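Local coordinates for protein PppA (Pseudomonas aeruginosa, PDB 6JKV) that regulates type VI secretion as a manganese-binding member of the PP2C family and probably removes phosphate from serine and threonine residues of proteins, at residues Ile76-Thr79 with Leu80-Ile83; Thr219-Asp222 with Ser223-Arg226; Leu241-Leu244 with Gly245-Gly249. All coordinates share one frame; numbering follows the deposited sequence.

Interaction 1: residues Ile76-Thr79 with Leu80-Ile83; sequences IVDT and LRRI
The Arg81 side chain leaves the helix with CG opposite its own backbone N (chi1 -168°) and folds back at chi3, which lays its guanidinium beside the carboxylate of Asp78, one turn earlier; the two side chains run alongside each other in the same direction. A salt bridge results, Arg81 NH1 donating to Asp78 OD1 over 2.8 Å. The oxygen sits almost in the guanidinium plane, whereas the nitrogen meets OD1 on its anti side, 30° out of the carboxylate plane; the planes of the two groups stand 38° apart, and a single N-H joins them. Arg82 also bends at chi3 and brings one guanidinium face over the carbonyl oxygen of Asp78, while its NH1 comes within 3.4 Å of Thr79 CA. A water completes this corner, accepting from Arg82 NH1 at 2.6 Å and donating to Thr79 OG1 at 2.8 Å; that hydroxyl is also hydrogen-bonded to the carbonyl of Leu75. On the buried side, Ile76 CG2 approaches Leu80 CD1 at 4.2 Å, and both side chains pack on Leu123 of strand 120-129. Backbone bonds from Leu80 N to Ile76 O (3.0 Å) and from Arg81 N to Val77 O (2.9 Å) carry the helix toward its end. Charged on its outer face and aliphatic beneath, this is the amphipathic last turn of a helix lying against a beta sheet, as in the layered alpha/beta sandwich of PP2C phosphatases.

Interaction 2: residues Thr219-Asp222 with Ser223-Arg226; sequences TADD and SELR
Asp221 OD1 gathers three donors from the first turn of helix 222-229. The shortest bond comes from the Ser223 hydroxyl, OG to OD1 2.5 Å, arriving on the syn side of the carboxylate; the amides of Ser223 and Glu224 add weak bonds at 3.0 and 3.3 Å from their N atoms to the same OD1. In return, Glu224 OE1 accepts from Asp221 N over 3.2 Å, with the nitrogen on the anti side of that carboxylate. This reciprocal exchange is a capping box, with Asp221 as N-cap, and it occupies amide N-H groups that lack the usual i-4 carbonyl acceptor at the start of a helix. With CG tucked between backbone N and carbonyl carbon (chi1 67°), the Asp221 carboxylate turns forward over the first turn. The exchange also stacks two carboxylates nearly parallel, their planes 7° apart, with Asp221 OD2 only 3.6 Å from Glu224 OE1. A water donating to both of these oxygens probably eases their mutual repulsion, as may the positive end of the helix dipole. Farther out, Glu224 OE2 is held by a salt bridge to Arg248, which probably steadies the far side of the box. Beneath the cap, Ala220 CB meets Leu225 CD2 at 4.1 Å, and the pair continues into Leu244 and Leu241 of helix 234-247. Leu225 CD1 lies 3.7 Å from Asp222 OD1, an oxygen that is weakly hydrogen-bonded to the hydroxyl of Tyr144.

Interaction 3: residues Leu241-Leu244 with Gly245-Gly249; sequences LVHL and GLTRG
Gly245 N donates to Leu241 O over 3.0 Å, a nearly straight bond (168°) that carries the helical pattern into its last turn. Next comes Leu246, whose amide binds Val242 O at 2.8 Å and whose side chain lies alongside that of Val242, CD1 to CG1 3.9 Å; both leucine and valine pack on His36 of strand 29-36. Thr247 grips a single acceptor twice: its N reaches His243 O at 2.8 Å and its OG1 reaches the same oxygen at 3.1 Å, from opposite faces of the carbonyl plane. The hydroxyl can do this because OG1 stands beside its own backbone N (chi1 -82°), directed back down the helix; it also comes within 3.4 Å of His243 NE2. Arg248, the first residue to leave helical geometry, donates weakly from its N to Leu244 O and also bonds to Gly245 O, and its guanidinium lies with one face over Leu244 CD1, the methyl 3.5 Å above the plane and displaced toward the rim. NH2 is engaged by Glu224, and NH1 bonds to Thr219 O. Gly249 then takes positive phi as the C-prime residue of a Schellman motif, its N bonded to Leu246 O and Ala250 N to Gly245 O. Helix termination here therefore joins backbone and side-chain chemistry: turn carbonyls are taken up by late amides and a threonine hydroxyl, while the arginine, with a methyl over one face and polar partners on both terminal nitrogens, is probably limited in its freedom to rotate.

From the N terminus, the three contacts follow in series; none nests within or crosses another, and each closes just a turn of helix or the bend leading into one. Interaction 1 comes first, at the end of helix 69-82 against the sheet containing strand 120-129. Interactions 2 and 3 lie beyond the chain's centre, their centres about 30 and 29 Å from that of interaction 1. They mark the start of helix 222-229 and the end of the following helix 234-247, beside the other sheet. These two touch directly: the charged end of one meets that of the other, and Thr219 OG1 packs on Gly245 CA at 3.4 Å, tying a helix start to a helix end.

Interaction 1: residues Ile76-Thr79 with Leu80-Ile83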
loop_
_atom_site.group_PDB
_atom_site.type_symbol
_atom_site.label_atom_id
_atom_site.label_comp_id
_atom_site.label_asym_id
_atom_site.label_seq_id
_atom_site.Cartn_x
_atom_site.Cartn_y
_atom_site.Cartn_z
ATOM N N ILE A 76 7.895 9.056 -1.526
ATOM C CA ILE A 76 7.569 8.109 -0.429
ATOM C C ILE A 76 8.503 6.899 -0.524
ATOM O O ILE A 76 9.167 6.578 0.481
ATOM C CB ILE A 76 6.088 7.697 -0.482
ATOM C CG1 ILE A 76 5.183 8.775 0.115
ATOM C CG2 ILE A 76 5.873 6.353 0.189
ATOM C CD1 ILE A 76 3.721 8.557 -0.177
ATOM N N VAL A 77 8.526 6.234 -1.681
ATOM C CA VAL A 77 9.239 4.936 -1.828
ATOM C C VAL A 77 10.742 5.182 -1.655
ATOM O O VAL A 77 11.391 4.368 -0.982
ATOM C CB VAL A 77 8.898 4.200 -3.142
ATOM C CG1 VAL A 77 7.422 3.821 -3.205
ATOM C CG2 VAL A 77 9.287 4.995 -4.366
ATOM N N ASP A 78 11.268 6.281 -2.194
ATOM C CA ASP A 78 12.718 6.595 -2.107
ATOM C C ASP A 78 13.119 6.958 -0.675
ATOM O O ASP A 78 14.217 6.540 -0.258
ATOM C CB ASP A 78 13.120 7.736 -3.039
ATOM C CG ASP A 78 12.962 7.410 -4.514
ATOM O OD1 ASP A 78 12.822 6.207 -4.847
ATOM O OD2 ASP A 78 12.956 8.365 -5.322
ATOM N N THR A 79 12.307 7.753 0.025
ATOM C CA THR A 79 12.587 8.148 1.429
ATOM C C THR A 79 12.557 6.901 2.321
ATOM O O THR A 79 13.440 6.759 3.193
ATOM C CB THR A 79 11.610 9.224 1.925
ATOM O OG1 THR A 79 11.687 10.363 1.062
ATOM C CG2 THR A 79 11.900 9.633 3.356
ATOM N N LEU A 80 11.583 6.014 2.106
ATOM C CA LEU A 80 11.436 4.810 2.960
ATOM C C LEU A 80 12.561 3.825 2.640
ATOM O O LEU A 80 13.074 3.187 3.577
ATOM C CB LEU A 80 10.051 4.196 2.763
ATOM C CG LEU A 80 8.899 5.025 3.334
ATOM C CD1 LEU A 80 7.626 4.198 3.366
ATOM C CD2 LEU A 80 9.223 5.571 4.725
ATOM N N ARG A 81 12.979 3.746 1.376
ATOM C CA ARG A 81 14.051 2.812 0.967
ATOM C C ARG A 81 15.355 3.185 1.684
ATOM O O ARG A 81 16.084 2.268 2.105
ATOM C CB ARG A 81 14.231 2.808 -0.555
ATOM C CG ARG A 81 15.109 1.670 -1.059
ATOM C CD ARG A 81 15.660 1.920 -2.449
ATOM N NE ARG A 81 14.683 1.659 -3.502
ATOM C CZ ARG A 81 13.992 2.598 -4.158
ATOM N NH1 ARG A 81 14.159 3.889 -3.888
ATOM N NH2 ARG A 81 13.145 2.241 -5.110
ATOM N N ARG A 82 15.633 4.479 1.851
ATOM C CA ARG A 82 16.952 4.927 2.359
ATOM C C ARG A 82 17.038 4.724 3.876
ATOM O O ARG A 82 18.155 4.811 4.417
ATOM C CB ARG A 82 17.236 6.373 1.953
ATOM C CG ARG A 82 16.914 7.430 2.997
ATOM C CD ARG A 82 17.660 8.715 2.666
ATOM N NE ARG A 82 17.709 8.919 1.222
ATOM C CZ ARG A 82 16.699 9.383 0.484
ATOM N NH1 ARG A 82 15.556 9.731 1.054
ATOM N NH2 ARG A 82 16.838 9.513 -0.825
ATOM N N ILE A 83 15.923 4.481 4.559
ATOM C CA ILE A 83 15.933 4.312 6.039
ATOM C C ILE A 83 16.702 3.041 6.394
ATOM O O ILE A 83 16.404 1.968 5.881
ATOM C CB ILE A 83 14.511 4.293 6.610
ATOM C CG1 ILE A 83 13.869 5.678 6.487
ATOM C CG2 ILE A 83 14.519 3.778 8.046
ATOM C CD1 ILE A 83 12.416 5.701 6.863
HETATM O O HOH W 1 13.831 10.698 -0.649
#

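Interaction 2: residues Thr219-Asp222 with Ser223-Arg226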
loop_
_atom_site.group_PDB
_atom_site.type_symbol
_atom_site.label_atom_id
_atom_site.label_comp_id
_atom_site.label_asym_id
_atom_site.label_seq_id
_atom_site.Cartn_x
_atom_site.Cartn_y
_atom_site.Cartn_z
ATOM N N THR A 219 -11.674 -3.702 -9.083
ATOM C CA THR A 219 -11.929 -4.602 -10.237
ATOM C C THR A 219 -12.047 -6.075 -9.821
ATOM O O THR A 219 -12.375 -6.908 -10.690
ATOM C CB THR A 219 -10.829 -4.455 -11.288
ATOM O OG1 THR A 219 -9.549 -4.548 -10.659
ATOM C CG2 THR A 219 -10.919 -3.143 -12.033
ATOM N N ALA A 220 -11.785 -6.411 -8.560
ATOM C CA ALA A 220 -11.957 -7.783 -8.031
ATOM C C ALA A 220 -12.389 -7.709 -6.567
ATOM O O ALA A 220 -11.766 -6.966 -5.785
ATOM C CB ALA A 220 -10.680 -8.567 -8.179
ATOM N N ASP A 221 -13.430 -8.450 -6.212
ATOM C CA ASP A 221 -13.945 -8.459 -4.822
ATOM C C ASP A 221 -13.043 -9.373 -3.994
ATOM O O ASP A 221 -12.200 -10.077 -4.580
ATOM C CB ASP A 221 -15.433 -8.830 -4.772
ATOM C CG ASP A 221 -15.728 -10.261 -5.186
ATOM O OD1 ASP A 221 -15.154 -11.165 -4.564
ATOM O OD2 ASP A 221 -16.520 -10.463 -6.128
ATOM N N ASP A 222 -13.243 -9.363 -2.680
ATOM C CA ASP A 222 -12.344 -10.018 -1.700
ATOM C C ASP A 222 -12.299 -11.537 -1.892
ATOM O O ASP A 222 -11.244 -12.121 -1.590
ATOM C CB ASP A 222 -12.754 -9.665 -0.276
ATOM C CG ASP A 222 -12.294 -8.275 0.121
ATOM O OD1 ASP A 222 -11.665 -7.590 -0.729
ATOM O OD2 ASP A 222 -12.550 -7.891 1.283
ATOM N N SER A 223 -13.386 -12.163 -2.355
ATOM C CA SER A 223 -13.427 -13.631 -2.563
ATOM C C SER A 223 -12.536 -14.005 -3.750
ATOM O O SER A 223 -11.859 -15.054 -3.688
ATOM C CB SER A 223 -14.837 -14.148 -2.722
ATOM O OG SER A 223 -15.473 -13.582 -3.852
ATOM N N GLU A 224 -12.517 -13.173 -4.788
ATOM C CA GLU A 224 -11.629 -13.390 -5.958
ATOM C C GLU A 224 -10.183 -13.109 -5.553
ATOM O O GLU A 224 -9.303 -13.848 -5.993
ATOM C CB GLU A 224 -12.079 -12.533 -7.138
ATOM C CG GLU A 224 -13.442 -12.943 -7.669
ATOM C CD GLU A 224 -14.086 -11.916 -8.572
ATOM O OE1 GLU A 224 -13.797 -10.727 -8.399
ATOM O OE2 GLU A 224 -14.854 -12.316 -9.470
ATOM N N LEU A 225 -9.938 -12.097 -4.719
ATOM C CA LEU A 225 -8.571 -11.840 -4.199
ATOM C C LEU A 225 -8.092 -13.081 -3.441
ATOM O O LEU A 225 -6.952 -13.515 -3.675
ATOM C CB LEU A 225 -8.559 -10.603 -3.297
ATOM C CG LEU A 225 -8.890 -9.265 -3.960
ATOM C CD1 LEU A 225 -8.788 -8.146 -2.935
ATOM C CD2 LEU A 225 -7.992 -8.978 -5.152
ATOM N N ARG A 226 -8.938 -13.647 -2.580
ATOM C CA ARG A 226 -8.612 -14.873 -1.814
ATOM C C ARG A 226 -8.280 -16.019 -2.781
ATOM O O ARG A 226 -7.315 -16.766 -2.512
ATOM C CB ARG A 226 -9.787 -15.254 -0.911
ATOM C CG ARG A 226 -9.507 -16.441 -0.000
ATOM C CD ARG A 226 -10.597 -17.487 -0.115
ATOM N NE ARG A 226 -10.434 -18.292 -1.318
ATOM C CZ ARG A 226 -9.735 -19.419 -1.390
ATOM N NH1 ARG A 226 -9.137 -19.900 -0.310
ATOM N NH2 ARG A 226 -9.639 -20.075 -2.535
HETATM O O HOH W 2 -16.210 -9.290 -8.361
#

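Interaction 3: residues Leu241-Leu244 with Gly245-Gly249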
loop_
_atom_site.group_PDB
_atom_site.type_symbol
_atom_site.label_atom_id
_atom_site.label_comp_id
_atom_site.label_asym_id
_atom_site.label_seq_id
_atom_site.Cartn_x
_atom_site.Cartn_y
_atom_site.Cartn_z
ATOM N N LEU A 241 -3.284 -11.172 -10.468
ATOM C CA LEU A 241 -4.176 -10.132 -9.898
ATOM C C LEU A 241 -4.319 -8.982 -10.894
ATOM O O LEU A 241 -5.467 -8.593 -11.198
ATOM C CB LEU A 241 -3.610 -9.632 -8.571
ATOM C CG LEU A 241 -3.772 -10.574 -7.383
ATOM C CD1 LEU A 241 -2.895 -10.109 -6.229
ATOM C CD2 LEU A 241 -5.231 -10.655 -6.962
ATOM N N VAL A 242 -3.190 -8.470 -11.388
ATOM C CA VAL A 242 -3.175 -7.326 -12.337
ATOM C C VAL A 242 -3.903 -7.758 -13.618
ATOM O O VAL A 242 -4.725 -6.964 -14.118
ATOM C CB VAL A 242 -1.739 -6.829 -12.593
ATOM C CG1 VAL A 242 -1.667 -5.848 -13.751
ATOM C CG2 VAL A 242 -1.149 -6.216 -11.328
ATOM N N HIS A 243 -3.654 -8.981 -14.099
ATOM C CA HIS A 243 -4.291 -9.514 -15.332
ATOM C C HIS A 243 -5.815 -9.518 -15.161
ATOM O O HIS A 243 -6.510 -9.082 -16.094
ATOM C CB HIS A 243 -3.756 -10.904 -15.699
ATOM C CG HIS A 243 -4.583 -11.600 -16.730
ATOM N ND1 HIS A 243 -5.135 -12.859 -16.524
ATOM C CD2 HIS A 243 -4.984 -11.205 -17.956
ATOM C CE1 HIS A 243 -5.815 -13.218 -17.592
ATOM N NE2 HIS A 243 -5.741 -12.217 -18.486
ATOM N N LEU A 244 -6.315 -10.015 -14.025
ATOM C CA LEU A 244 -7.774 -10.045 -13.748
ATOM C C LEU A 244 -8.320 -8.611 -13.775
ATOM O O LEU A 244 -9.364 -8.382 -14.425
ATOM C CB LEU A 244 -8.034 -10.717 -12.398
ATOM C CG LEU A 244 -9.477 -10.664 -11.898
ATOM C CD1 LEU A 244 -10.432 -11.365 -12.856
ATOM C CD2 LEU A 244 -9.583 -11.274 -10.514
ATOM N N GLY A 245 -7.633 -7.680 -13.111
ATOM C CA GLY A 245 -8.002 -6.254 -13.120
ATOM C C GLY A 245 -8.064 -5.707 -14.532
ATOM O O GLY A 245 -9.078 -5.072 -14.887
ATOM N N LEU A 246 -7.014 -5.947 -15.319
ATOM C CA LEU A 246 -6.906 -5.466 -16.718
ATOM C C LEU A 246 -8.056 -6.059 -17.539
ATOM O O LEU A 246 -8.656 -5.341 -18.354
ATOM C CB LEU A 246 -5.525 -5.835 -17.272
ATOM C CG LEU A 246 -4.387 -4.905 -16.845
ATOM C CD1 LEU A 246 -3.046 -5.410 -17.348
ATOM C CD2 LEU A 246 -4.624 -3.499 -17.356
ATOM N N THR A 247 -8.384 -7.325 -17.279
ATOM C CA THR A 247 -9.464 -8.082 -17.954
ATOM C C THR A 247 -10.816 -7.402 -17.738
ATOM O O THR A 247 -11.678 -7.532 -18.617
ATOM C CB THR A 247 -9.522 -9.522 -17.430
ATOM O OG1 THR A 247 -8.535 -10.294 -18.116
ATOM C CG2 THR A 247 -10.869 -10.167 -17.626
ATOM N N ARG A 248 -11.005 -6.747 -16.594
ATOM C CA ARG A 248 -12.288 -6.116 -16.212
ATOM C C ARG A 248 -12.228 -4.600 -16.412
ATOM O O ARG A 248 -13.033 -3.889 -15.786
ATOM C CB ARG A 248 -12.644 -6.510 -14.779
ATOM C CG ARG A 248 -13.278 -7.887 -14.706
ATOM C CD ARG A 248 -12.946 -8.572 -13.406
ATOM N NE ARG A 248 -13.642 -9.838 -13.278
ATOM C CZ ARG A 248 -13.930 -10.412 -12.118
ATOM N NH1 ARG A 248 -13.570 -9.819 -10.984
ATOM N NH2 ARG A 248 -14.579 -11.567 -12.100
ATOM N N GLY A 249 -11.316 -4.118 -17.256
ATOM C CA GLY A 249 -11.362 -2.736 -17.772
ATOM C C GLY A 249 -10.461 -1.744 -17.041
ATOM O O GLY A 249 -10.455 -0.575 -17.445
#